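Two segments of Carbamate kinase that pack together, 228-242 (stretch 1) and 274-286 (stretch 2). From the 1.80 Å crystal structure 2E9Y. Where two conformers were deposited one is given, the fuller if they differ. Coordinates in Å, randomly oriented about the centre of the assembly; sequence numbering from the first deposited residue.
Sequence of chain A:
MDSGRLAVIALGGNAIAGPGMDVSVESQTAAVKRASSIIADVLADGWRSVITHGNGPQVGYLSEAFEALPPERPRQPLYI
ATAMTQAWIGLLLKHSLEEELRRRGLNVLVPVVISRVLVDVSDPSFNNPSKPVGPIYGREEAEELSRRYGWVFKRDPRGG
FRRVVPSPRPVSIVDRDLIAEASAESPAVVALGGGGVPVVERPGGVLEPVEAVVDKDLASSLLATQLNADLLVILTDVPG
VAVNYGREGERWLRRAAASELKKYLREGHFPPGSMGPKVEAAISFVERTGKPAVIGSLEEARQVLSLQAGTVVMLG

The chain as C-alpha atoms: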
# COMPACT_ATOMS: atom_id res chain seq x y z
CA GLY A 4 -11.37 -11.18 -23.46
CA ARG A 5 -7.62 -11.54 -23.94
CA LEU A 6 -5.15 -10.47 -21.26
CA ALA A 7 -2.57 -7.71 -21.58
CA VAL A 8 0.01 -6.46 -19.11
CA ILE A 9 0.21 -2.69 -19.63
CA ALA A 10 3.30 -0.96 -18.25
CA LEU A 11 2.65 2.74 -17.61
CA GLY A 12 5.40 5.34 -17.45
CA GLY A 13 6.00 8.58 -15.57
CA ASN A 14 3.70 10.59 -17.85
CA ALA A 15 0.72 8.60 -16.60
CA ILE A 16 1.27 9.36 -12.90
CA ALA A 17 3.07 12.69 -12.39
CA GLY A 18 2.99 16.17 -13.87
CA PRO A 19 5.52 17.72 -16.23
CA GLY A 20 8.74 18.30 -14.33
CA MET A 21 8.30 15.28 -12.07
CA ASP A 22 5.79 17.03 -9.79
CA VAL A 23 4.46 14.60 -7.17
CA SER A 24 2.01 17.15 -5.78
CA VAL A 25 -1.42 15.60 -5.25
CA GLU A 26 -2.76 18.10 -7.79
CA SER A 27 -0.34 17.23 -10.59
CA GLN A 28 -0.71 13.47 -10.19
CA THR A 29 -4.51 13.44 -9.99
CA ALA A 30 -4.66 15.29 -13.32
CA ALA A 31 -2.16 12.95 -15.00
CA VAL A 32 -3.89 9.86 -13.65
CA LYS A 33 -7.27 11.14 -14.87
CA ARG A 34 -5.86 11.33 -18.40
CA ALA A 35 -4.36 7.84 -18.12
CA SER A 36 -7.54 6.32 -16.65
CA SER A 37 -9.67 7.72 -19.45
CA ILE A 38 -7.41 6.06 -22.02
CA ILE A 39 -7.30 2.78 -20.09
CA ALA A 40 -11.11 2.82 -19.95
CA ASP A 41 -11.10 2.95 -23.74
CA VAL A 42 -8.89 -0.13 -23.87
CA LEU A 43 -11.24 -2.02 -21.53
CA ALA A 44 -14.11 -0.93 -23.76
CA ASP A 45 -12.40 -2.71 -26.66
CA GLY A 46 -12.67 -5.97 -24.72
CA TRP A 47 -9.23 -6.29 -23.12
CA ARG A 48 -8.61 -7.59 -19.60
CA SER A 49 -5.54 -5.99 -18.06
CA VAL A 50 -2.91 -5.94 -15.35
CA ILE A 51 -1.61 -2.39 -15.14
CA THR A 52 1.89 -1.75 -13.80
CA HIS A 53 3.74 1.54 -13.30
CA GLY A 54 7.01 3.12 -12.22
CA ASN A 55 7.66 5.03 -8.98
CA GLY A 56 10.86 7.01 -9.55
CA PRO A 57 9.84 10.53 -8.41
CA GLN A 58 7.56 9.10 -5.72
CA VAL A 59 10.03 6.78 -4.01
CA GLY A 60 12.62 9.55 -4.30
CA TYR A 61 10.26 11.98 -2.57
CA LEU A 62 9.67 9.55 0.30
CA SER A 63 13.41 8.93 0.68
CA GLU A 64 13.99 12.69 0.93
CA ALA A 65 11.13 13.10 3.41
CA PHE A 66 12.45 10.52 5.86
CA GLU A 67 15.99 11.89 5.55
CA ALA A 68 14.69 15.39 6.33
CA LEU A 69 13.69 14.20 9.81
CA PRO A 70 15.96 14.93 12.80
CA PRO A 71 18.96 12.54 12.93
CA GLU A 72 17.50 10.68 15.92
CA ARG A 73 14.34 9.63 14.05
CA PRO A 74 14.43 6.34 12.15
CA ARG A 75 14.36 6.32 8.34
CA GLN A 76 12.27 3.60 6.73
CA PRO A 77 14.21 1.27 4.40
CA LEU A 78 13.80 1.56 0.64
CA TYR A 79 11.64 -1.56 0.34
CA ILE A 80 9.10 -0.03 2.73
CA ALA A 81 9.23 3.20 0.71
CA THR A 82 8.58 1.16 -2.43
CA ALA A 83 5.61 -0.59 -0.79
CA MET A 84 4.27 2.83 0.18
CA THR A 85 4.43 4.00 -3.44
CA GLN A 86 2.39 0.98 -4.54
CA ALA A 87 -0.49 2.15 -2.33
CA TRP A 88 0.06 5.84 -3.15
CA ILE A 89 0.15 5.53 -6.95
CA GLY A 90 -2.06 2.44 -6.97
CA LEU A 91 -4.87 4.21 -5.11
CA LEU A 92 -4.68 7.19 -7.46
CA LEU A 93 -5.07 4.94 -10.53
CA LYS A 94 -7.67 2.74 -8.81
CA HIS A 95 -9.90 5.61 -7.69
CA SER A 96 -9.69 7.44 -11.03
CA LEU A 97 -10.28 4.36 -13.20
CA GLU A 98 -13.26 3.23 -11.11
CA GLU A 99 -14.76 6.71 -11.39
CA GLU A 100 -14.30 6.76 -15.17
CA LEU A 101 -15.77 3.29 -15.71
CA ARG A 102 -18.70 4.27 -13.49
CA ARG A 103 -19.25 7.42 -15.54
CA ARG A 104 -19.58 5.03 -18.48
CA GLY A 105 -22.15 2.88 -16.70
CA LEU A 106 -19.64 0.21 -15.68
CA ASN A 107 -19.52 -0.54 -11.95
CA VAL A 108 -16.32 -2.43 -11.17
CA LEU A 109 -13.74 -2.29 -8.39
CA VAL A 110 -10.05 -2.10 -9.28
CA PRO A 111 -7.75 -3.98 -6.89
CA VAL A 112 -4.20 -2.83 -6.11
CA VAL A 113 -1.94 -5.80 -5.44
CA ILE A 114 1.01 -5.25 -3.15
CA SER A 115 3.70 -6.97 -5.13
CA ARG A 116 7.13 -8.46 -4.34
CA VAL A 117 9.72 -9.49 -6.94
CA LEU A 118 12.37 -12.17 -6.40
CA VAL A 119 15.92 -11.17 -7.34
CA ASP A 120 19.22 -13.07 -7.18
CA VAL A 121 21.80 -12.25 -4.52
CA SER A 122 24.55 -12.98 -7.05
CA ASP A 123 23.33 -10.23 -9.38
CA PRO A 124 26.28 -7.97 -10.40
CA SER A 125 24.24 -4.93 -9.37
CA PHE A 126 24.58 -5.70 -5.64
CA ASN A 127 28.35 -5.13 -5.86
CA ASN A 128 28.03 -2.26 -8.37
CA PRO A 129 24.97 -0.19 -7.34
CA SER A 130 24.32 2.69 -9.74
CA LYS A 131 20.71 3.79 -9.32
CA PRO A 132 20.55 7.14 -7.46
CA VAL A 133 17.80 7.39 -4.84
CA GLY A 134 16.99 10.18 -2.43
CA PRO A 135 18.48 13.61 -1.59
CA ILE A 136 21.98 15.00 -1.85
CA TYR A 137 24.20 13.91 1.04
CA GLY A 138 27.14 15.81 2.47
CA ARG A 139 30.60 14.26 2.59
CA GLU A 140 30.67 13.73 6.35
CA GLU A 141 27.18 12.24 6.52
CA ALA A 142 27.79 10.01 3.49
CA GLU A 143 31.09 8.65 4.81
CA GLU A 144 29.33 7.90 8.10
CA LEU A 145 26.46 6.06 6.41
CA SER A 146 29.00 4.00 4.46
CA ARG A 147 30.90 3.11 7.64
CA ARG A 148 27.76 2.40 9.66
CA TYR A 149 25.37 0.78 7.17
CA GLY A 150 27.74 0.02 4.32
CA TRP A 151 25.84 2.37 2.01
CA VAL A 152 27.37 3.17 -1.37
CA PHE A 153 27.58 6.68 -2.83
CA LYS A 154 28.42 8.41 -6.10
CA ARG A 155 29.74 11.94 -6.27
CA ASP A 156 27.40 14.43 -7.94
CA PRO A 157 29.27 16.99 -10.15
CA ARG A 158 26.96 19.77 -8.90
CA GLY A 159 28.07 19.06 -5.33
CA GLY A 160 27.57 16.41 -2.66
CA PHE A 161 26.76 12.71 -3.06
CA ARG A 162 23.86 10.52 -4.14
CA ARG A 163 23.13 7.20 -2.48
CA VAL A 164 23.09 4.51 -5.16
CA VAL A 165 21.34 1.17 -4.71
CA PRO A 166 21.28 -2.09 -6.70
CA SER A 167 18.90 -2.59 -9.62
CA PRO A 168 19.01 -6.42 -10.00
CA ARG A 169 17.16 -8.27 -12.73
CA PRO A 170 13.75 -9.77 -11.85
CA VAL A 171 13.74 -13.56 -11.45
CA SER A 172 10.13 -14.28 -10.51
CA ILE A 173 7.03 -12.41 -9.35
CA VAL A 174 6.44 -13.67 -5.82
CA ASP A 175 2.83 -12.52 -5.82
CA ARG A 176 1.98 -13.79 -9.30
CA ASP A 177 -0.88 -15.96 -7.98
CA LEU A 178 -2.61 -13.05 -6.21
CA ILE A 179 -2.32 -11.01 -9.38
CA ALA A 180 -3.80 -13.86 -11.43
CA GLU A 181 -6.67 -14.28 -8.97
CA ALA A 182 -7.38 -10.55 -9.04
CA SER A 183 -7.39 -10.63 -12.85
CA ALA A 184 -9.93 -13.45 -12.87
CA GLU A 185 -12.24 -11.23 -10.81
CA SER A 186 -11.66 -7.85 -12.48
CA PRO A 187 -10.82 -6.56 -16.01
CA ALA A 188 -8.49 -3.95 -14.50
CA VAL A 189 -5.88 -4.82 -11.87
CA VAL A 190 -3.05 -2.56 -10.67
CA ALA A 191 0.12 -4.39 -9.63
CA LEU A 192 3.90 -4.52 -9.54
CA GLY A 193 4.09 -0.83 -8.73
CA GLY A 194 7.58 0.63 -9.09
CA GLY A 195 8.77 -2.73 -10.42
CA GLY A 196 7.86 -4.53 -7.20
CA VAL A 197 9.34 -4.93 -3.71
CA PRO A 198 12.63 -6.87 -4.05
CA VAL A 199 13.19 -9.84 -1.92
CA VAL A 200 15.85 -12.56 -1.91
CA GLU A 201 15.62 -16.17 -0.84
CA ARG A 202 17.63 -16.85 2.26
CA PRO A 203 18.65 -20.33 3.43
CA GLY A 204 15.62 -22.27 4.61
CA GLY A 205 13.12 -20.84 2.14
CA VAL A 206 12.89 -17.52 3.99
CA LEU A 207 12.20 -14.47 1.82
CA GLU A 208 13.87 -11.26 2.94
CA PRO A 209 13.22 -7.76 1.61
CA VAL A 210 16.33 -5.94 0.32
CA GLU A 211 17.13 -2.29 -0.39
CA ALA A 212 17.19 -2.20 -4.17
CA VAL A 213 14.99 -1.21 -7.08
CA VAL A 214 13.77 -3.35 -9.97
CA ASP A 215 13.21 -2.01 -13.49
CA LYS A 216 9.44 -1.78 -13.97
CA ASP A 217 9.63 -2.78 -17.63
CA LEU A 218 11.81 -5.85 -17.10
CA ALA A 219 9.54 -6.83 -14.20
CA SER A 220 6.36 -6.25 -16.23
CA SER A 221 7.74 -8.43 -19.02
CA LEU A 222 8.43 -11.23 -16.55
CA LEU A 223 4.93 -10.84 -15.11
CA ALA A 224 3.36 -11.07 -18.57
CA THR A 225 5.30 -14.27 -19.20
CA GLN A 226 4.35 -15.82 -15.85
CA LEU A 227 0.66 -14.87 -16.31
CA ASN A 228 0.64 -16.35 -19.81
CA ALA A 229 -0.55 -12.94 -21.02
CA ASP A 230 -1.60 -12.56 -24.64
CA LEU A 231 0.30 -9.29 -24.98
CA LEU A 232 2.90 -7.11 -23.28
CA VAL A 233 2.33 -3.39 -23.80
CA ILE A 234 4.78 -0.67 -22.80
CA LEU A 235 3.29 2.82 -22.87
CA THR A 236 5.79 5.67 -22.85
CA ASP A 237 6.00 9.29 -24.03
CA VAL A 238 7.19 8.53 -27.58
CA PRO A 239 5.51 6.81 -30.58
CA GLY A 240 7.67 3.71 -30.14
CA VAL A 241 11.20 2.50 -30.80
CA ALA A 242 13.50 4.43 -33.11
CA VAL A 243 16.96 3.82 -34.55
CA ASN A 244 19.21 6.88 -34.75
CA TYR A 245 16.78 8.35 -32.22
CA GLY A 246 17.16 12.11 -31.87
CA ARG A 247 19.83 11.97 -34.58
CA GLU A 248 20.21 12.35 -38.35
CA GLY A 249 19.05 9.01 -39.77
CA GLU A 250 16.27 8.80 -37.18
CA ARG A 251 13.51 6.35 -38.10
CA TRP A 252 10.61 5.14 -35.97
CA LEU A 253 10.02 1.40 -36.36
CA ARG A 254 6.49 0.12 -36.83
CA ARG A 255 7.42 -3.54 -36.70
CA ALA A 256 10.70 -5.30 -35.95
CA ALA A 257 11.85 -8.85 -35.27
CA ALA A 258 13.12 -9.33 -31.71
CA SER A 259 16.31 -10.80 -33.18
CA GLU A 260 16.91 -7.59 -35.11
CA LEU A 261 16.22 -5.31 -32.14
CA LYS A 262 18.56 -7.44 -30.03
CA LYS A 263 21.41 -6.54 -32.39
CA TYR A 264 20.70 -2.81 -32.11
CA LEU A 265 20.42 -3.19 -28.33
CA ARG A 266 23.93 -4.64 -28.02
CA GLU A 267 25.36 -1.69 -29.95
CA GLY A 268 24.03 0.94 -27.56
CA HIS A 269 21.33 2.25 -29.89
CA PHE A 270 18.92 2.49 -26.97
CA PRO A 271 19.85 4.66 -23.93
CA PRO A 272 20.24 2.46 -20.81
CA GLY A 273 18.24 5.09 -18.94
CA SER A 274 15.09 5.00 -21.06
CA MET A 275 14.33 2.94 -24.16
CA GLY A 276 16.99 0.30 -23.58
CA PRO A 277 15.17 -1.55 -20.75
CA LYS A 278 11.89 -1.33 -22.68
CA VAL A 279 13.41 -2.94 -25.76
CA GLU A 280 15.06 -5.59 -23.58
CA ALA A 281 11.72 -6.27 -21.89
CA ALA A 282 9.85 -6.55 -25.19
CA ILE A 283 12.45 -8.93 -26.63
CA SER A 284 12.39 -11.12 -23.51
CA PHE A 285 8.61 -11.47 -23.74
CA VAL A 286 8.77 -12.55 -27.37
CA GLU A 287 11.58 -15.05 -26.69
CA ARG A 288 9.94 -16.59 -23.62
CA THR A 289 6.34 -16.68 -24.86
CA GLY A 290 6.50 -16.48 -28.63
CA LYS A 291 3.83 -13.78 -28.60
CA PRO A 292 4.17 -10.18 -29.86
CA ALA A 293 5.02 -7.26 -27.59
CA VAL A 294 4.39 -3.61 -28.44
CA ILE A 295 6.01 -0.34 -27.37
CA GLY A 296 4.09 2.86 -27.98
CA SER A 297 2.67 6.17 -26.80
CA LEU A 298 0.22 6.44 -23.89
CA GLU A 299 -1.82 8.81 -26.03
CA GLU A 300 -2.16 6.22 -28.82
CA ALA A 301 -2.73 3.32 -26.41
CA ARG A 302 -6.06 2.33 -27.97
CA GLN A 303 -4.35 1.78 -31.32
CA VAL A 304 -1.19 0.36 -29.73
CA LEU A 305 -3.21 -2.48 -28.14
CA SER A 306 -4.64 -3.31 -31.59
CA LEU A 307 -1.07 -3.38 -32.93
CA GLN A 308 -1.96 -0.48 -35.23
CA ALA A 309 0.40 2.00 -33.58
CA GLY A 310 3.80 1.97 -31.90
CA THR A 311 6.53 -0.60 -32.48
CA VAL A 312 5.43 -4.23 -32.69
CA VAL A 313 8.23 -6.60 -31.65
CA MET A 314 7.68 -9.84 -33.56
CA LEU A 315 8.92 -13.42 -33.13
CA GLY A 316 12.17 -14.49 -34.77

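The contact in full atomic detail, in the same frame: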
# COMPACT_ATOMS: atom_id res chain seq x y z
N ASN A 228 1.06 -15.89 -18.49
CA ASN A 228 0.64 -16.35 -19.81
C ASN A 228 -0.23 -15.30 -20.51
O ASN A 228 -1.26 -15.61 -21.10
CB ASN A 228 -0.16 -17.65 -19.64
CG ASN A 228 0.71 -18.72 -19.01
OD1 ASN A 228 0.25 -19.51 -18.20
ND2 ASN A 228 1.96 -18.79 -19.49
N ALA A 229 0.19 -14.04 -20.42
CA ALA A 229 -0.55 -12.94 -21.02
C ALA A 229 -0.51 -13.06 -22.54
O ALA A 229 0.43 -13.62 -23.10
CB ALA A 229 0.04 -11.60 -20.58
N ASP A 230 -1.53 -12.52 -23.19
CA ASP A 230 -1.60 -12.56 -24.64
C ASP A 230 -0.76 -11.44 -25.26
O ASP A 230 -0.38 -11.52 -26.43
CB ASP A 230 -3.06 -12.41 -25.09
CG ASP A 230 -3.94 -13.54 -24.59
OD1 ASP A 230 -3.77 -14.68 -25.07
OD2 ASP A 230 -4.80 -13.30 -23.72
N LEU A 231 -0.47 -10.41 -24.47
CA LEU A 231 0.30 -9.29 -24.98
C LEU A 231 0.97 -8.47 -23.89
O LEU A 231 0.43 -8.32 -22.80
CB LEU A 231 -0.62 -8.37 -25.80
CG LEU A 231 -0.05 -7.06 -26.37
CD1 LEU A 231 1.00 -7.37 -27.42
CD2 LEU A 231 -1.18 -6.24 -26.98
N LEU A 232 2.17 -7.97 -24.20
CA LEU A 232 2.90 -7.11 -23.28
C LEU A 232 2.88 -5.75 -23.97
O LEU A 232 3.28 -5.63 -25.14
CB LEU A 232 4.35 -7.57 -23.09
CG LEU A 232 5.27 -6.55 -22.38
CD1 LEU A 232 4.77 -6.29 -20.96
CD2 LEU A 232 6.70 -7.06 -22.35
N VAL A 233 2.41 -4.74 -23.26
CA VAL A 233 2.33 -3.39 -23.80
C VAL A 233 3.13 -2.44 -22.93
O VAL A 233 2.97 -2.43 -21.71
CB VAL A 233 0.87 -2.89 -23.84
CG1 VAL A 233 0.81 -1.48 -24.41
CG2 VAL A 233 0.01 -3.84 -24.66
N ILE A 234 4.01 -1.66 -23.55
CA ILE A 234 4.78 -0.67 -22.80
C ILE A 234 4.38 0.70 -23.32
O ILE A 234 4.63 1.03 -24.48
CB ILE A 234 6.30 -0.86 -22.99
CG1 ILE A 234 6.72 -2.23 -22.46
CG2 ILE A 234 7.04 0.23 -22.23
CD1 ILE A 234 8.19 -2.53 -22.63
N LEU A 235 3.74 1.49 -22.47
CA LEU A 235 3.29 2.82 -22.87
C LEU A 235 4.23 3.89 -22.32
O LEU A 235 4.38 4.04 -21.11
CB LEU A 235 1.87 3.07 -22.37
CG LEU A 235 0.79 2.14 -22.94
CD1 LEU A 235 -0.56 2.51 -22.34
CD2 LEU A 235 0.74 2.25 -24.46
N THR A 236 4.86 4.63 -23.23
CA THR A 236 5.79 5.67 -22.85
C THR A 236 5.37 7.03 -23.41
O THR A 236 4.20 7.24 -23.74
CB THR A 236 7.22 5.30 -23.32
OG1 THR A 236 8.15 6.29 -22.88
CG2 THR A 236 7.25 5.18 -24.84
N ASP A 237 6.32 7.96 -23.53
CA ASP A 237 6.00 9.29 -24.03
C ASP A 237 6.47 9.54 -25.46
O ASP A 237 6.58 10.68 -25.90
CB ASP A 237 6.57 10.35 -23.08
CG ASP A 237 8.09 10.38 -23.08
OD1 ASP A 237 8.71 9.33 -23.36
OD2 ASP A 237 8.65 11.45 -22.79
N VAL A 238 6.76 8.46 -26.18
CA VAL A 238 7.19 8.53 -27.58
C VAL A 238 6.39 7.51 -28.38
O VAL A 238 5.88 6.54 -27.83
CB VAL A 238 8.71 8.25 -27.73
CG1 VAL A 238 9.51 9.40 -27.17
CG2 VAL A 238 9.08 6.95 -27.03
N PRO A 239 6.27 7.71 -29.71
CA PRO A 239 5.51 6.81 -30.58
C PRO A 239 5.99 5.36 -30.65
O PRO A 239 5.29 4.50 -31.18
CB PRO A 239 5.57 7.51 -31.94
CG PRO A 239 6.87 8.24 -31.89
CD PRO A 239 6.86 8.81 -30.49
N GLY A 240 7.17 5.08 -30.12
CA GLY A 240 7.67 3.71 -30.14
C GLY A 240 9.18 3.63 -30.06
O GLY A 240 9.82 4.41 -29.35
N VAL A 241 9.76 2.68 -30.78
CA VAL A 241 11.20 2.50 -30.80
C VAL A 241 11.75 3.13 -32.07
O VAL A 241 11.16 3.01 -33.14
CB VAL A 241 11.58 1.00 -30.78
CG1 VAL A 241 13.09 0.85 -30.71
CG2 VAL A 241 10.93 0.31 -29.59
N ALA A 242 12.89 3.80 -31.95
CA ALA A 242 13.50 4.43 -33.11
C ALA A 242 15.00 4.20 -33.16
O ALA A 242 15.67 4.17 -32.13
CB ALA A 242 13.21 5.93 -33.09
N SER A 274 16.45 4.80 -20.57
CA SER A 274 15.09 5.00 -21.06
C SER A 274 14.53 3.89 -21.94
O SER A 274 13.83 3.00 -21.45
CB SER A 274 15.00 6.33 -21.82
OG SER A 274 15.91 6.37 -22.90
N MET A 275 14.84 3.94 -23.23
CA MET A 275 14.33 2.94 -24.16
C MET A 275 15.02 1.59 -24.12
O MET A 275 14.44 0.58 -24.51
CB MET A 275 14.37 3.51 -25.58
CG MET A 275 13.65 2.65 -26.61
SD MET A 275 11.98 2.23 -26.08
CE MET A 275 11.12 3.79 -26.28
N GLY A 276 16.26 1.56 -23.64
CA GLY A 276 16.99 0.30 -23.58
C GLY A 276 16.26 -0.79 -22.82
O GLY A 276 16.04 -1.88 -23.36
N PRO A 277 15.88 -0.55 -21.55
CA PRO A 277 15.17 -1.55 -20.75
C PRO A 277 13.84 -1.97 -21.38
O PRO A 277 13.43 -3.13 -21.25
CB PRO A 277 14.98 -0.84 -19.41
CG PRO A 277 16.20 0.01 -19.32
CD PRO A 277 16.29 0.59 -20.71
N LYS A 278 13.17 -1.04 -22.04
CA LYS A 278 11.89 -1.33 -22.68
C LYS A 278 12.08 -2.29 -23.85
O LYS A 278 11.29 -3.22 -24.04
CB LYS A 278 11.23 -0.03 -23.13
CG LYS A 278 10.77 0.85 -21.97
CD LYS A 278 10.28 2.21 -22.43
CE LYS A 278 9.64 2.98 -21.28
NZ LYS A 278 10.51 3.01 -20.08
N VAL A 279 13.14 -2.07 -24.63
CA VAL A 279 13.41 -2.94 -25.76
C VAL A 279 13.81 -4.32 -25.23
O VAL A 279 13.37 -5.34 -25.75
CB VAL A 279 14.55 -2.38 -26.65
CG1 VAL A 279 15.07 -3.45 -27.61
CG2 VAL A 279 14.03 -1.19 -27.44
N GLU A 280 14.62 -4.33 -24.18
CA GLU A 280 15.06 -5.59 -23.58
C GLU A 280 13.85 -6.37 -23.09
O GLU A 280 13.74 -7.58 -23.31
CB GLU A 280 16.01 -5.33 -22.41
CG GLU A 280 16.69 -6.59 -21.89
CD GLU A 280 17.44 -6.38 -20.59
OE1 GLU A 280 18.11 -5.33 -20.45
OE2 GLU A 280 17.35 -7.25 -19.70
N ALA A 281 12.94 -5.67 -22.42
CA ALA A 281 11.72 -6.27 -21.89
C ALA A 281 10.85 -6.86 -23.00
O ALA A 281 10.37 -7.99 -22.89
CB ALA A 281 10.92 -5.21 -21.12
N ALA A 282 10.66 -6.09 -24.06
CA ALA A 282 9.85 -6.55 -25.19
C ALA A 282 10.46 -7.81 -25.81
O ALA A 282 9.75 -8.78 -26.08
CB ALA A 282 9.74 -5.45 -26.24
N ILE A 283 11.76 -7.79 -26.04
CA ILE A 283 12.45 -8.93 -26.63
C ILE A 283 12.30 -10.17 -25.75
O ILE A 283 12.01 -11.26 -26.24
CB ILE A 283 13.96 -8.65 -26.82
CG1 ILE A 283 14.15 -7.59 -27.91
CG2 ILE A 283 14.69 -9.93 -27.18
CD1 ILE A 283 15.58 -7.10 -28.05
N SER A 284 12.50 -10.00 -24.44
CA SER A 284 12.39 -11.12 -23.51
C SER A 284 11.01 -11.77 -23.58
O SER A 284 10.90 -13.00 -23.55
CB SER A 284 12.67 -10.64 -22.08
OG SER A 284 12.55 -11.70 -21.15
N PHE A 285 9.97 -10.95 -23.67
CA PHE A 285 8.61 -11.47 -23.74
C PHE A 285 8.44 -12.33 -24.98
O PHE A 285 7.91 -13.43 -24.92
CB PHE A 285 7.60 -10.32 -23.76
CG PHE A 285 6.17 -10.78 -23.78
CD1 PHE A 285 5.60 -11.36 -22.66
CD2 PHE A 285 5.40 -10.64 -24.94
CE1 PHE A 285 4.29 -11.81 -22.68
CE2 PHE A 285 4.09 -11.09 -24.97
CZ PHE A 285 3.53 -11.68 -23.84
N VAL A 286 8.89 -11.81 -26.12
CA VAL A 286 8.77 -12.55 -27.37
C VAL A 286 9.54 -13.88 -27.30
O VAL A 286 9.02 -14.92 -27.70
CB VAL A 286 9.29 -11.73 -28.57
CG1 VAL A 286 9.24 -12.57 -29.84
CG2 VAL A 286 8.43 -10.48 -28.75

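Strand 231-236 lies against the helix of stretch 2 and runs nearly antiparallel to it (173°), the axes 9.4 Å apart at their closest. No hydrogen bond crosses the contact; it is a packing contact, side chain against side chain and backbone, and 551 Å² is buried. Strand alternation sets the pattern: Leu232, Ile234 and Thr236 point their CA-to-CB bonds toward the helix, while Leu231 and Leu235 point away. At one end the Phe285 ring (chi1 t) lies flat beneath Leu232, whose CB stands 3.8 Å from the ring centroid and 13° off its normal, a CH-pi contact. The edge of the ring reaches the backbone, with Phe285 CZ 3.7 Å from Ala229 O. Leu232 CD2 fills the hollow between successive helical turns, 3.7 Å from Phe285 CB and 3.8 Å from Ala281 O. The small Ala281 leaves room for Ile234, whose CD1 sits 4.1 Å from Ala281 CB and 3.5 Å from Lys278 O. Lys278 extends its aliphatic chain along the strand: its CG lies 3.8 Å from Ile234 CG2, its CE 3.9 Å from Thr236 CB, and its NZ is hydrogen-bonded elsewhere in the structure. Beyond the strand, the bent Met275 side chain (t, p, p) plugs the loop, its CE 3.8 Å from Val238 CG2 and 3.4 Å from Gly240 O. The loop then doubles back, and Val241 packs one turn further along the helix, its CG1 4.0 Å from Val279 CG2.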